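PDB 1C3P: protein (hdlp (histone deacetylase-like protein)) from Aquifex aeolicus, which probably removes acetyl groups from acetylated lysine side chains in a zinc-dependent reaction, as histone deacetylases of its family do. Local coordinates for residues 222-227 against 265-270; 228-233 against 359-364; 271-276 against 353-358; 296-301 against 333-338. All coordinates share one frame; numbering follows the deposited sequence.

Interaction 1. Residues 222-227 against 265-270; sequences LPKGLN and LSKFNL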
loop_
_atom_site.group_PDB
_atom_site.type_symbol
_atom_site.label_atom_id
_atom_site.label_comp_id
_atom_site.label_asym_id
_atom_site.label_seq_id
_atom_site.Cartn_x
_atom_site.Cartn_y
_atom_site.Cartn_z
ATOM N N LEU A 222 -9.660 12.729 -4.678
ATOM C CA LEU A 222 -9.810 13.727 -3.627
ATOM C C LEU A 222 -8.864 14.917 -3.789
ATOM O O LEU A 222 -7.777 14.788 -4.343
ATOM C CB LEU A 222 -9.613 13.055 -2.274
ATOM C CG LEU A 222 -10.703 11.993 -2.068
ATOM C CD1 LEU A 222 -10.374 11.116 -0.856
ATOM C CD2 LEU A 222 -12.042 12.684 -1.890
ATOM N N PRO A 223 -9.282 16.097 -3.304
ATOM C CA PRO A 223 -8.518 17.349 -3.387
ATOM C C PRO A 223 -7.322 17.558 -2.485
ATOM O O PRO A 223 -7.118 16.846 -1.511
ATOM C CB PRO A 223 -9.590 18.408 -3.124
ATOM C CG PRO A 223 -10.403 17.731 -2.047
ATOM C CD PRO A 223 -10.595 16.342 -2.672
ATOM N N LYS A 224 -6.534 18.569 -2.837
ATOM C CA LYS A 224 -5.370 18.954 -2.052
ATOM C C LYS A 224 -5.824 19.462 -0.675
ATOM O O LYS A 224 -6.929 20.016 -0.526
ATOM C CB LYS A 224 -4.626 20.086 -2.756
ATOM C CG LYS A 224 -4.166 19.760 -4.175
ATOM C CD LYS A 224 -3.473 20.976 -4.813
ATOM C CE LYS A 224 -3.090 20.683 -6.271
ATOM N NZ LYS A 224 -2.401 21.841 -6.916
ATOM N N GLY A 225 -4.955 19.308 0.319
ATOM C CA GLY A 225 -5.273 19.774 1.657
ATOM C C GLY A 225 -6.335 18.960 2.368
ATOM O O GLY A 225 -6.924 19.434 3.331
ATOM N N LEU A 226 -6.571 17.733 1.911
ATOM C CA LEU A 226 -7.596 16.872 2.504
ATOM C C LEU A 226 -7.422 16.719 4.022
ATOM O O LEU A 226 -6.318 16.454 4.488
ATOM C CB LEU A 226 -7.520 15.478 1.884
ATOM C CG LEU A 226 -8.757 14.620 2.146
ATOM C CD1 LEU A 226 -9.867 15.143 1.235
ATOM C CD2 LEU A 226 -8.482 13.146 1.833
ATOM N N ASN A 227 -8.502 16.870 4.787
ATOM C CA ASN A 227 -8.391 16.700 6.232
ATOM C C ASN A 227 -9.007 15.374 6.650
ATOM O O ASN A 227 -9.581 14.658 5.822
ATOM C CB ASN A 227 -9.023 17.876 7.010
ATOM C CG ASN A 227 -10.519 18.013 6.783
ATOM O OD1 ASN A 227 -11.272 17.039 6.874
ATOM N ND2 ASN A 227 -10.961 19.241 6.517
ATOM N N LEU A 265 4.888 13.317 -0.401
ATOM C CA LEU A 265 4.442 12.781 -1.672
ATOM C C LEU A 265 2.931 12.840 -1.854
ATOM O O LEU A 265 2.414 12.383 -2.869
ATOM C CB LEU A 265 4.974 11.366 -1.906
ATOM C CG LEU A 265 6.446 11.404 -2.329
ATOM C CD1 LEU A 265 6.903 10.022 -2.772
ATOM C CD2 LEU A 265 6.608 12.374 -3.489
ATOM N N SER A 266 2.222 13.391 -0.868
ATOM C CA SER A 266 0.774 13.561 -1.018
ATOM C C SER A 266 0.400 14.952 -0.544
ATOM O O SER A 266 1.055 15.527 0.329
ATOM C CB SER A 266 -0.043 12.557 -0.185
ATOM O OG SER A 266 -0.215 13.016 1.150
ATOM N N LYS A 267 -0.661 15.495 -1.123
ATOM C CA LYS A 267 -1.138 16.795 -0.697
ATOM C C LYS A 267 -2.224 16.593 0.365
ATOM O O LYS A 267 -2.953 17.519 0.700
ATOM C CB LYS A 267 -1.695 17.574 -1.888
ATOM C CG LYS A 267 -0.658 17.816 -2.964
ATOM C CD LYS A 267 0.561 18.511 -2.412
ATOM C CE LYS A 267 1.587 18.726 -3.510
ATOM N NZ LYS A 267 2.844 19.279 -2.965
ATOM N N PHE A 268 -2.331 15.368 0.880
ATOM C CA PHE A 268 -3.297 15.046 1.937
ATOM C C PHE A 268 -2.619 15.391 3.267
ATOM O O PHE A 268 -1.412 15.217 3.417
ATOM C CB PHE A 268 -3.644 13.548 1.937
ATOM C CG PHE A 268 -4.536 13.102 0.802
ATOM C CD1 PHE A 268 -4.924 11.755 0.711
ATOM C CD2 PHE A 268 -5.013 14.000 -0.153
ATOM C CE1 PHE A 268 -5.773 11.312 -0.306
ATOM C CE2 PHE A 268 -5.874 13.562 -1.185
ATOM C CZ PHE A 268 -6.251 12.228 -1.259
ATOM N N ASN A 269 -3.389 15.884 4.227
ATOM C CA ASN A 269 -2.834 16.249 5.529
ATOM C C ASN A 269 -3.518 15.484 6.650
ATOM O O ASN A 269 -4.004 16.078 7.611
ATOM C CB ASN A 269 -3.003 17.749 5.794
ATOM C CG ASN A 269 -2.348 18.606 4.735
ATOM O OD1 ASN A 269 -1.233 18.326 4.295
ATOM N ND2 ASN A 269 -3.028 19.679 4.338
ATOM N N LEU A 270 -3.540 14.167 6.544
ATOM C CA LEU A 270 -4.200 13.370 7.556
ATOM C C LEU A 270 -3.349 13.092 8.801
ATOM O O LEU A 270 -2.120 13.264 8.792
ATOM C CB LEU A 270 -4.629 12.034 6.960
ATOM C CG LEU A 270 -5.446 12.028 5.662
ATOM C CD1 LEU A 270 -5.978 10.612 5.480
ATOM C CD2 LEU A 270 -6.604 13.025 5.725
#
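L222, the last residue of strand 217-222, meets F268 obliquely: its CB lies 3.6 Å from F268 CZ. P223 follows with its carbonyl rather than its ring, O approaching F268 CE2 at 3.5 Å. K224 runs side by side with K267, both pointing the same way. Only the bases of the two chains pack, CB to CB at 4.0 Å, and the ammonium ends lead off from the contact. P223 to L226 form a type II beta turn, and the positive phi of G225 (71°) suits glycine there. G225 N donates to K267 O at 2.7 Å. In the arginase-deacetylase alpha/beta fold this turn leaves the edge strand 217-222, one of the two outermost in the sheet, while 265-270 belongs to the loop after strand 250-254; S266 of that loop bonds through OG to the backbone oxygen of the zinc ligand D258. L226 packs on the aromatic ring. L226 CB touches F268 CD2, and L226 CD2 sits over the centre of one face, 3.8 Å from the ring centroid, a CH-pi contact. L226 O accepts from N269 N at 3.0 Å. The N227 side chain caps helix 228-245 through OD1 to E230 N, while the backbone O of N227 lies 3.4 Å from L270 CD2.

Interaction 2. Residues 228-233 against 359-364; sequences DNEFLF and EVRKEV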
loop_
_atom_site.group_PDB
_atom_site.type_symbol
_atom_site.label_atom_id
_atom_site.label_comp_id
_atom_site.label_asym_id
_atom_site.label_seq_id
_atom_site.Cartn_x
_atom_site.Cartn_y
_atom_site.Cartn_z
ATOM N N ASP A 228 -8.889 15.045 7.933
ATOM C CA ASP A 228 -9.396 13.772 8.434
ATOM C C ASP A 228 -10.866 13.512 8.210
ATOM O O ASP A 228 -11.249 12.397 7.872
ATOM C CB ASP A 228 -9.094 13.624 9.933
ATOM C CG ASP A 228 -7.622 13.467 10.217
ATOM O OD1 ASP A 228 -6.874 13.152 9.265
ATOM O OD2 ASP A 228 -7.221 13.631 11.396
ATOM N N ASN A 229 -11.698 14.524 8.437
ATOM C CA ASN A 229 -13.129 14.366 8.263
ATOM C C ASN A 229 -13.482 14.097 6.817
ATOM O O ASN A 229 -14.353 13.271 6.519
ATOM C CB ASN A 229 -13.842 15.608 8.787
ATOM C CG ASN A 229 -13.786 15.692 10.293
ATOM O OD1 ASN A 229 -14.457 14.930 10.978
ATOM N ND2 ASN A 229 -12.953 16.584 10.818
ATOM N N GLU A 230 -12.771 14.756 5.912
ATOM C CA GLU A 230 -13.033 14.554 4.494
ATOM C C GLU A 230 -12.631 13.151 4.046
ATOM O O GLU A 230 -13.352 12.500 3.292
ATOM C CB GLU A 230 -12.297 15.611 3.670
ATOM C CG GLU A 230 -12.736 17.029 4.013
ATOM C CD GLU A 230 -11.972 18.066 3.223
ATOM O OE1 GLU A 230 -10.742 17.911 3.108
ATOM O OE2 GLU A 230 -12.593 19.036 2.745
ATOM N N PHE A 231 -11.486 12.673 4.520
ATOM C CA PHE A 231 -11.045 11.331 4.149
ATOM C C PHE A 231 -12.053 10.290 4.652
ATOM O O PHE A 231 -12.534 9.454 3.885
ATOM C CB PHE A 231 -9.661 11.040 4.741
ATOM C CG PHE A 231 -9.057 9.741 4.267
ATOM C CD1 PHE A 231 -8.668 9.579 2.937
ATOM C CD2 PHE A 231 -8.871 8.684 5.146
ATOM C CE1 PHE A 231 -8.103 8.386 2.494
ATOM C CE2 PHE A 231 -8.305 7.479 4.713
ATOM C CZ PHE A 231 -7.921 7.334 3.380
ATOM N N LEU A 232 -12.388 10.338 5.939
ATOM C CA LEU A 232 -13.324 9.359 6.498
ATOM C C LEU A 232 -14.723 9.461 5.909
ATOM O O LEU A 232 -15.395 8.458 5.746
ATOM C CB LEU A 232 -13.368 9.479 8.019
ATOM C CG LEU A 232 -12.013 9.200 8.686
ATOM C CD1 LEU A 232 -12.112 9.567 10.162
ATOM C CD2 LEU A 232 -11.577 7.755 8.513
ATOM N N PHE A 233 -15.170 10.674 5.604
ATOM C CA PHE A 233 -16.471 10.864 4.967
ATOM C C PHE A 233 -16.470 10.098 3.648
ATOM O O PHE A 233 -17.382 9.320 3.345
ATOM C CB PHE A 233 -16.688 12.347 4.645
ATOM C CG PHE A 233 -17.885 12.617 3.766
ATOM C CD1 PHE A 233 -19.152 12.784 4.320
ATOM C CD2 PHE A 233 -17.733 12.746 2.392
ATOM C CE1 PHE A 233 -20.253 13.090 3.516
ATOM C CE2 PHE A 233 -18.826 13.049 1.566
ATOM C CZ PHE A 233 -20.087 13.225 2.129
ATOM N N GLU A 359 -13.927 20.929 8.211
ATOM C CA GLU A 359 -15.195 20.785 7.522
ATOM C C GLU A 359 -15.023 19.947 6.272
ATOM O O GLU A 359 -13.923 19.829 5.737
ATOM C CB GLU A 359 -15.727 22.156 7.117
ATOM C CG GLU A 359 -16.206 23.015 8.263
ATOM C CD GLU A 359 -16.563 24.421 7.807
ATOM O OE1 GLU A 359 -17.312 24.556 6.814
ATOM O OE2 GLU A 359 -16.096 25.385 8.447
ATOM N N VAL A 360 -16.109 19.350 5.811
ATOM C CA VAL A 360 -16.035 18.581 4.588
ATOM C C VAL A 360 -16.427 19.509 3.427
ATOM O O VAL A 360 -17.575 19.963 3.337
ATOM C CB VAL A 360 -16.964 17.373 4.641
ATOM C CG1 VAL A 360 -16.890 16.599 3.320
ATOM C CG2 VAL A 360 -16.576 16.481 5.834
ATOM N N ARG A 361 -15.463 19.808 2.553
ATOM C CA ARG A 361 -15.717 20.679 1.401
ATOM C C ARG A 361 -16.803 20.185 0.466
ATOM O O ARG A 361 -17.016 18.983 0.318
ATOM C CB ARG A 361 -14.441 20.870 0.575
ATOM C CG ARG A 361 -13.495 21.879 1.164
ATOM C CD ARG A 361 -12.181 21.834 0.421
ATOM N NE ARG A 361 -11.344 20.725 0.876
ATOM C CZ ARG A 361 -10.144 20.465 0.381
ATOM N NH1 ARG A 361 -9.656 21.235 -0.589
ATOM N NH2 ARG A 361 -9.423 19.468 0.877
ATOM N N LYS A 362 -17.481 21.133 -0.178
ATOM C CA LYS A 362 -18.543 20.807 -1.125
ATOM C C LYS A 362 -18.028 19.891 -2.232
ATOM O O LYS A 362 -18.736 18.993 -2.672
ATOM C CB LYS A 362 -19.134 22.091 -1.747
ATOM C CG LYS A 362 -19.954 22.928 -0.783
ATOM C CD LYS A 362 -19.135 23.297 0.445
ATOM C CE LYS A 362 -17.862 24.014 0.044
ATOM N NZ LYS A 362 -16.964 24.134 1.188
ATOM N N GLU A 363 -16.800 20.144 -2.689
ATOM C CA GLU A 363 -16.160 19.330 -3.735
ATOM C C GLU A 363 -16.214 17.855 -3.401
ATOM O O GLU A 363 -16.517 17.010 -4.248
ATOM C CB GLU A 363 -14.674 19.622 -3.840
ATOM C CG GLU A 363 -14.252 20.956 -4.292
ATOM C CD GLU A 363 -12.750 21.060 -4.216
ATOM O OE1 GLU A 363 -12.076 20.159 -4.780
ATOM O OE2 GLU A 363 -12.257 22.025 -3.595
ATOM N N VAL A 364 -15.836 17.553 -2.168
ATOM C CA VAL A 364 -15.818 16.174 -1.725
ATOM C C VAL A 364 -17.224 15.594 -1.704
ATOM O O VAL A 364 -17.448 14.474 -2.184
ATOM C CB VAL A 364 -15.177 16.036 -0.344
ATOM C CG1 VAL A 364 -15.241 14.587 0.090
ATOM C CG2 VAL A 364 -13.717 16.512 -0.382
#
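E230 and R361 join the first turn of helix 228-245 to the N-cap position of helix 362-372, two helices on the periphery of the deacetylase alpha/beta fold. The tight part is a side-on, two-nitrogen salt bridge. R361 NE donates to E230 OE2 at 2.8 Å with an N-H...O angle of 170°, on the syn lone pair, and R361 NH2 reaches OE1 at 3.0 Å. The carboxylate and guanidinium planes are 18° apart, so the two groups are nearly coplanar. A bend at chi3 of R361 (-80°) turns NE back to the carboxylate. Because the carboxylate sits beside the start of helix 362-372, the helix dipole may also favour its negative charge. R361 NH2 bonds to K224 O as well. An alanine at E230 would probably leave R361 NE and the backbone N of R361 without their acceptor and the guanidinium freer to swing away. Packing is looser where F233 meets two valines: V360 CG1 lies over one face of its ring, offset toward the rim and 4.2 Å from the centroid, and V364 CG1 is 3.9 Å from F233 CD2. On the exposed margin N229 CB comes no closer to V360 CG2 than 4.1 Å. Back at the bridge, E230 OE2 takes a second donor on its anti lone pair, R361 N at 3.0 Å.

Interaction 3. Residues 271-276 against 353-358; sequences SNVAFL and DPWRGG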
loop_
_atom_site.group_PDB
_atom_site.type_symbol
_atom_site.label_atom_id
_atom_site.label_comp_id
_atom_site.label_asym_id
_atom_site.label_seq_id
_atom_site.Cartn_x
_atom_site.Cartn_y
_atom_site.Cartn_z
ATOM N N SER A 271 -4.031 12.649 9.855
ATOM C CA SER A 271 -3.414 12.268 11.129
ATOM C C SER A 271 -3.317 10.737 11.146
ATOM O O SER A 271 -4.090 10.074 10.440
ATOM C CB SER A 271 -4.297 12.694 12.307
ATOM O OG SER A 271 -5.496 11.931 12.354
ATOM N N ASN A 272 -2.400 10.181 11.952
ATOM C CA ASN A 272 -2.220 8.719 12.071
ATOM C C ASN A 272 -3.464 8.109 12.674
ATOM O O ASN A 272 -3.761 6.938 12.449
ATOM C CB ASN A 272 -1.126 8.311 13.063
ATOM C CG ASN A 272 0.243 8.676 12.637
ATOM O OD1 ASN A 272 1.180 8.568 13.438
ATOM N ND2 ASN A 272 0.402 9.087 11.380
ATOM N N VAL A 273 -4.133 8.884 13.524
ATOM C CA VAL A 273 -5.335 8.401 14.189
ATOM C C VAL A 273 -6.512 8.266 13.230
ATOM O O VAL A 273 -7.333 7.378 13.386
ATOM C CB VAL A 273 -5.691 9.298 15.381
ATOM C CG1 VAL A 273 -7.024 8.893 15.966
ATOM C CG2 VAL A 273 -4.612 9.136 16.459
ATOM N N ALA A 274 -6.592 9.137 12.230
ATOM C CA ALA A 274 -7.661 9.007 11.250
ATOM C C ALA A 274 -7.303 7.804 10.354
ATOM O O ALA A 274 -8.190 7.087 9.883
ATOM C CB ALA A 274 -7.775 10.296 10.421
ATOM N N PHE A 275 -6.001 7.597 10.125
ATOM C CA PHE A 275 -5.509 6.478 9.311
ATOM C C PHE A 275 -5.966 5.186 9.983
ATOM O O PHE A 275 -6.466 4.257 9.336
ATOM C CB PHE A 275 -3.976 6.537 9.248
ATOM C CG PHE A 275 -3.329 5.372 8.552
ATOM C CD1 PHE A 275 -3.406 5.220 7.174
ATOM C CD2 PHE A 275 -2.590 4.452 9.289
ATOM C CE1 PHE A 275 -2.749 4.163 6.537
ATOM C CE2 PHE A 275 -1.929 3.392 8.667
ATOM C CZ PHE A 275 -2.008 3.250 7.289
ATOM N N LEU A 276 -5.812 5.155 11.299
ATOM C CA LEU A 276 -6.198 4.005 12.099
ATOM C C LEU A 276 -7.721 3.830 12.058
ATOM O O LEU A 276 -8.217 2.710 11.899
ATOM C CB LEU A 276 -5.692 4.201 13.538
ATOM C CG LEU A 276 -5.772 3.030 14.531
ATOM C CD1 LEU A 276 -5.345 3.519 15.914
ATOM C CD2 LEU A 276 -7.169 2.490 14.609
ATOM N N ASP A 353 -0.689 10.995 16.708
ATOM C CA ASP A 353 -0.731 12.446 16.594
ATOM C C ASP A 353 -2.160 12.909 16.863
ATOM O O ASP A 353 -3.090 12.104 16.890
ATOM C CB ASP A 353 -0.214 12.958 15.234
ATOM C CG ASP A 353 -0.737 12.179 14.059
ATOM O OD1 ASP A 353 -0.166 11.117 13.743
ATOM O OD2 ASP A 353 -1.720 12.633 13.443
ATOM N N PRO A 354 -2.347 14.204 17.135
ATOM C CA PRO A 354 -3.687 14.732 17.401
ATOM C C PRO A 354 -4.526 14.663 16.136
ATOM O O PRO A 354 -3.988 14.611 15.031
ATOM C CB PRO A 354 -3.399 16.178 17.795
ATOM C CG PRO A 354 -2.211 16.499 16.918
ATOM C CD PRO A 354 -1.355 15.285 17.243
ATOM N N TRP A 355 -5.840 14.653 16.290
ATOM C CA TRP A 355 -6.680 14.639 15.107
ATOM C C TRP A 355 -6.378 15.867 14.270
ATOM O O TRP A 355 -5.900 16.875 14.794
ATOM C CB TRP A 355 -8.155 14.627 15.479
ATOM C CG TRP A 355 -8.621 13.273 15.815
ATOM C CD1 TRP A 355 -8.498 12.625 17.012
ATOM C CD2 TRP A 355 -9.194 12.338 14.906
ATOM N NE1 TRP A 355 -8.964 11.334 16.898
ATOM C CE2 TRP A 355 -9.396 11.134 15.612
ATOM C CE3 TRP A 355 -9.557 12.399 13.558
ATOM C CZ2 TRP A 355 -9.945 10.002 15.013
ATOM C CZ3 TRP A 355 -10.100 11.279 12.965
ATOM C CH2 TRP A 355 -10.289 10.096 13.690
ATOM N N ARG A 356 -6.645 15.765 12.970
ATOM C CA ARG A 356 -6.414 16.854 12.029
ATOM C C ARG A 356 -7.655 16.947 11.155
ATOM O O ARG A 356 -7.613 16.700 9.950
ATOM C CB ARG A 356 -5.168 16.561 11.181
ATOM C CG ARG A 356 -3.893 16.492 12.019
ATOM C CD ARG A 356 -2.706 15.879 11.302
ATOM N NE ARG A 356 -1.549 15.860 12.196
ATOM C CZ ARG A 356 -0.418 15.208 11.955
ATOM N NH1 ARG A 356 -0.275 14.505 10.836
ATOM N NH2 ARG A 356 0.575 15.264 12.837
ATOM N N GLY A 357 -8.771 17.309 11.775
ATOM C CA GLY A 357 -10.015 17.396 11.038
ATOM C C GLY A 357 -10.376 18.771 10.525
ATOM O O GLY A 357 -9.538 19.669 10.447
ATOM N N GLY A 358 -11.643 18.925 10.169
ATOM C CA GLY A 358 -12.128 20.188 9.655
ATOM C C GLY A 358 -13.467 19.956 8.986
ATOM O O GLY A 358 -14.081 18.911 9.163
#
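S271 and R356 bring their CA atoms to 5.6 Å, and N272 and D353 theirs to 6.0 Å, where the first turn of helix 272-286 meets the irregular chain 353-358. S271 is the N-cap. Its OG stands between the backbone N and the carbonyl carbon (chi1 69°) and accepts from A274 N at 3.0 Å, while a second bond ties OG to D228 OD2. The extended arm of R356 runs past this serine, CD lying 3.7 Å from S271 CB. Its guanidinium goes on to L270 O through NH1 and to E262 through NH2, in a salt bridge. W355 supplies the apolar half. Its indole turns one face to the helix start, and V273 CB stands 4.0 Å above the ring plane, offset toward the rim. V273 CG1, anti to the backbone N (chi1 173°), presses to 3.3 Å from W355 CZ2, while A274 CB touches CZ3 at 3.6 Å. V273 and W355 cross at about a right angle. On the other branch, V273 CG2 lies 3.4 Å from D353 O. The D353 carboxylate faces N272 N, but it is modelled too close to its neighbours, and any part it plays in capping is doubtful. The sound bonds place S271 OG between A274 N and the D228 carboxylate, so the positive end of the helix dipole would probably favour the negative charge of D228.

Interaction 4. Residues 296-301 against 333-338; sequences GYHPYA and IDFEEF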
loop_
_atom_site.group_PDB
_atom_site.type_symbol
_atom_site.label_atom_id
_atom_site.label_comp_id
_atom_site.label_asym_id
_atom_site.label_seq_id
_atom_site.Cartn_x
_atom_site.Cartn_y
_atom_site.Cartn_z
ATOM N N GLY A 296 4.618 5.023 1.197
ATOM C CA GLY A 296 4.802 5.757 2.437
ATOM C C GLY A 296 6.262 6.106 2.298
ATOM O O GLY A 296 7.088 5.215 2.122
ATOM N N TYR A 297 6.596 7.389 2.387
ATOM C CA TYR A 297 7.969 7.787 2.147
ATOM C C TYR A 297 8.664 8.579 3.252
ATOM O O TYR A 297 9.809 8.990 3.076
ATOM C CB TYR A 297 8.014 8.551 0.817
ATOM C CG TYR A 297 7.270 7.820 -0.301
ATOM C CD1 TYR A 297 5.871 7.902 -0.427
ATOM C CD2 TYR A 297 7.957 6.991 -1.180
ATOM C CE1 TYR A 297 5.186 7.164 -1.411
ATOM C CE2 TYR A 297 7.284 6.255 -2.158
ATOM C CZ TYR A 297 5.913 6.341 -2.271
ATOM O OH TYR A 297 5.294 5.588 -3.253
ATOM N N HIS A 298 7.975 8.785 4.375
ATOM C CA HIS A 298 8.544 9.490 5.524
ATOM C C HIS A 298 8.744 8.412 6.583
ATOM O O HIS A 298 7.780 7.792 7.033
ATOM C CB HIS A 298 7.588 10.539 6.079
ATOM C CG HIS A 298 8.200 11.363 7.169
ATOM N ND1 HIS A 298 8.873 12.541 6.931
ATOM C CD2 HIS A 298 8.335 11.114 8.491
ATOM C CE1 HIS A 298 9.396 12.984 8.059
ATOM N NE2 HIS A 298 9.085 12.136 9.023
ATOM N N PRO A 299 9.998 8.184 7.009
ATOM C CA PRO A 299 10.306 7.160 8.010
ATOM C C PRO A 299 9.560 7.237 9.338
ATOM O O PRO A 299 9.111 6.217 9.865
ATOM C CB PRO A 299 11.826 7.292 8.172
ATOM C CG PRO A 299 12.058 8.764 7.878
ATOM C CD PRO A 299 11.237 8.873 6.605
ATOM N N TYR A 300 9.446 8.434 9.889
ATOM C CA TYR A 300 8.752 8.594 11.154
ATOM C C TYR A 300 7.266 8.316 11.005
ATOM O O TYR A 300 6.657 7.637 11.837
ATOM C CB TYR A 300 8.913 10.018 11.670
ATOM C CG TYR A 300 10.313 10.449 12.053
ATOM C CD1 TYR A 300 11.438 9.710 11.690
ATOM C CD2 TYR A 300 10.511 11.644 12.737
ATOM C CE1 TYR A 300 12.722 10.162 11.993
ATOM C CE2 TYR A 300 11.776 12.104 13.043
ATOM C CZ TYR A 300 12.877 11.363 12.667
ATOM O OH TYR A 300 14.126 11.855 12.938
ATOM N N ALA A 301 6.690 8.877 9.948
ATOM C CA ALA A 301 5.265 8.752 9.677
ATOM C C ALA A 301 4.902 7.299 9.474
ATOM O O ALA A 301 3.941 6.801 10.052
ATOM C CB ALA A 301 4.895 9.566 8.439
ATOM N N ILE A 333 18.104 7.306 11.255
ATOM C CA ILE A 333 17.784 7.226 9.836
ATOM C C ILE A 333 18.181 8.522 9.136
ATOM O O ILE A 333 17.591 9.567 9.396
ATOM C CB ILE A 333 16.276 7.037 9.623
ATOM C CG1 ILE A 333 15.773 5.857 10.450
ATOM C CG2 ILE A 333 15.985 6.803 8.140
ATOM C CD1 ILE A 333 14.273 5.700 10.419
ATOM N N ASP A 334 19.184 8.480 8.267
ATOM C CA ASP A 334 19.528 9.708 7.567
ATOM C C ASP A 334 18.396 9.911 6.565
ATOM O O ASP A 334 18.338 9.265 5.518
ATOM C CB ASP A 334 20.884 9.610 6.856
ATOM C CG ASP A 334 20.952 8.469 5.870
ATOM O OD1 ASP A 334 21.914 8.441 5.071
ATOM O OD2 ASP A 334 20.061 7.593 5.904
ATOM N N PHE A 335 17.473 10.796 6.915
ATOM C CA PHE A 335 16.325 11.061 6.066
ATOM C C PHE A 335 16.305 12.438 5.404
ATOM O O PHE A 335 16.011 12.551 4.212
ATOM C CB PHE A 335 15.038 10.864 6.870
ATOM C CG PHE A 335 13.827 11.441 6.208
ATOM C CD1 PHE A 335 13.464 11.041 4.923
ATOM C CD2 PHE A 335 13.086 12.427 6.836
ATOM C CE1 PHE A 335 12.379 11.626 4.272
ATOM C CE2 PHE A 335 12.004 13.016 6.195
ATOM C CZ PHE A 335 11.650 12.616 4.910
ATOM N N GLU A 336 16.607 13.481 6.169
ATOM C CA GLU A 336 16.589 14.838 5.629
ATOM C C GLU A 336 15.191 15.203 5.130
ATOM O O GLU A 336 14.711 14.670 4.127
ATOM C CB GLU A 336 17.580 14.987 4.475
ATOM C CG GLU A 336 17.496 16.343 3.807
ATOM C CD GLU A 336 18.368 16.446 2.580
ATOM O OE1 GLU A 336 18.172 15.639 1.643
ATOM O OE2 GLU A 336 19.244 17.337 2.550
ATOM N N GLU A 337 14.552 16.126 5.835
ATOM C CA GLU A 337 13.213 16.572 5.497
ATOM C C GLU A 337 13.233 17.338 4.164
ATOM O O GLU A 337 14.170 18.092 3.888
ATOM C CB GLU A 337 12.700 17.460 6.637
ATOM C CG GLU A 337 11.198 17.471 6.812
ATOM C CD GLU A 337 10.639 16.090 7.134
ATOM O OE1 GLU A 337 10.954 15.518 8.212
ATOM O OE2 GLU A 337 9.883 15.573 6.290
ATOM N N PHE A 338 12.214 17.132 3.332
ATOM C CA PHE A 338 12.133 17.822 2.045
ATOM C C PHE A 338 12.228 19.330 2.253
ATOM O O PHE A 338 13.081 19.995 1.667
ATOM C CB PHE A 338 10.819 17.487 1.334
ATOM C CG PHE A 338 10.644 18.212 0.036
ATOM C CD1 PHE A 338 11.561 18.040 -0.991
ATOM C CD2 PHE A 338 9.593 19.105 -0.144
ATOM C CE1 PHE A 338 11.440 18.746 -2.175
ATOM C CE2 PHE A 338 9.464 19.820 -1.332
ATOM C CZ PHE A 338 10.392 19.640 -2.350
#
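E337 OE2 comes to 3.3 Å from H298 ND1, and its partner OE1 lies 3.0 Å from H298 CE1, at the edge of the imidazole. The ring and carboxylate planes differ by only 17°, so the acid meets the histidine nearly in its own plane. The shape of E337 makes this possible, since its chain bends at chi2 back to the ring, while R344 touches the same side chain. F335 fills the corner between H298 and P299. Its CG, anti to the backbone N (chi1 165°), is carried to 3.6 Å from P299 CG. The phenyl ring lies obliquely to the imidazole, with centroids 4.6 Å apart and planes at 77°. The nearest atoms of that pair, F335 CE2 and H298 CE1, are 3.2 Å apart, a tight fit. P299 CD lies over one face of the phenyl ring, 3.6 Å from its centroid, a CH-pi contact, and I333 CD1 extends the apolar patch to P299 CB at 3.7 Å. An alanine at F335 would probably open a gap against P299 CD and leave the H298 ring freer to turn. H298 is the N-cap residue of helix 299-314, and the neighbouring Y297 has its side chain about 4 Å from that of the zinc ligand D258. The contact packs the chain after helix 324-332 against the loop that follows strand 290-292, which in this deacetylase-family alpha/beta fold passes beside the zinc site.

Interactions 1, 2 and 3 form one continuous patch, whereas interaction 4 lies apart and touches only interaction 1, through L265 and Y297. Interactions 2 and 3 share no segment, yet D228 joins them by bonding S271 and R356, so that helices 228-245 and 272-286 are tied to the chain leading into helix 362-372. Each contact is partly buried, and interaction 2 lies farthest from the chain centre, about 22 Å from centre to centre. Chemistry follows place: backbone bonds and an aromatic platform in interaction 1, a salt bridge in 2, helix-start capping and indole packing in 3, and ring packing near the zinc ligands in 4.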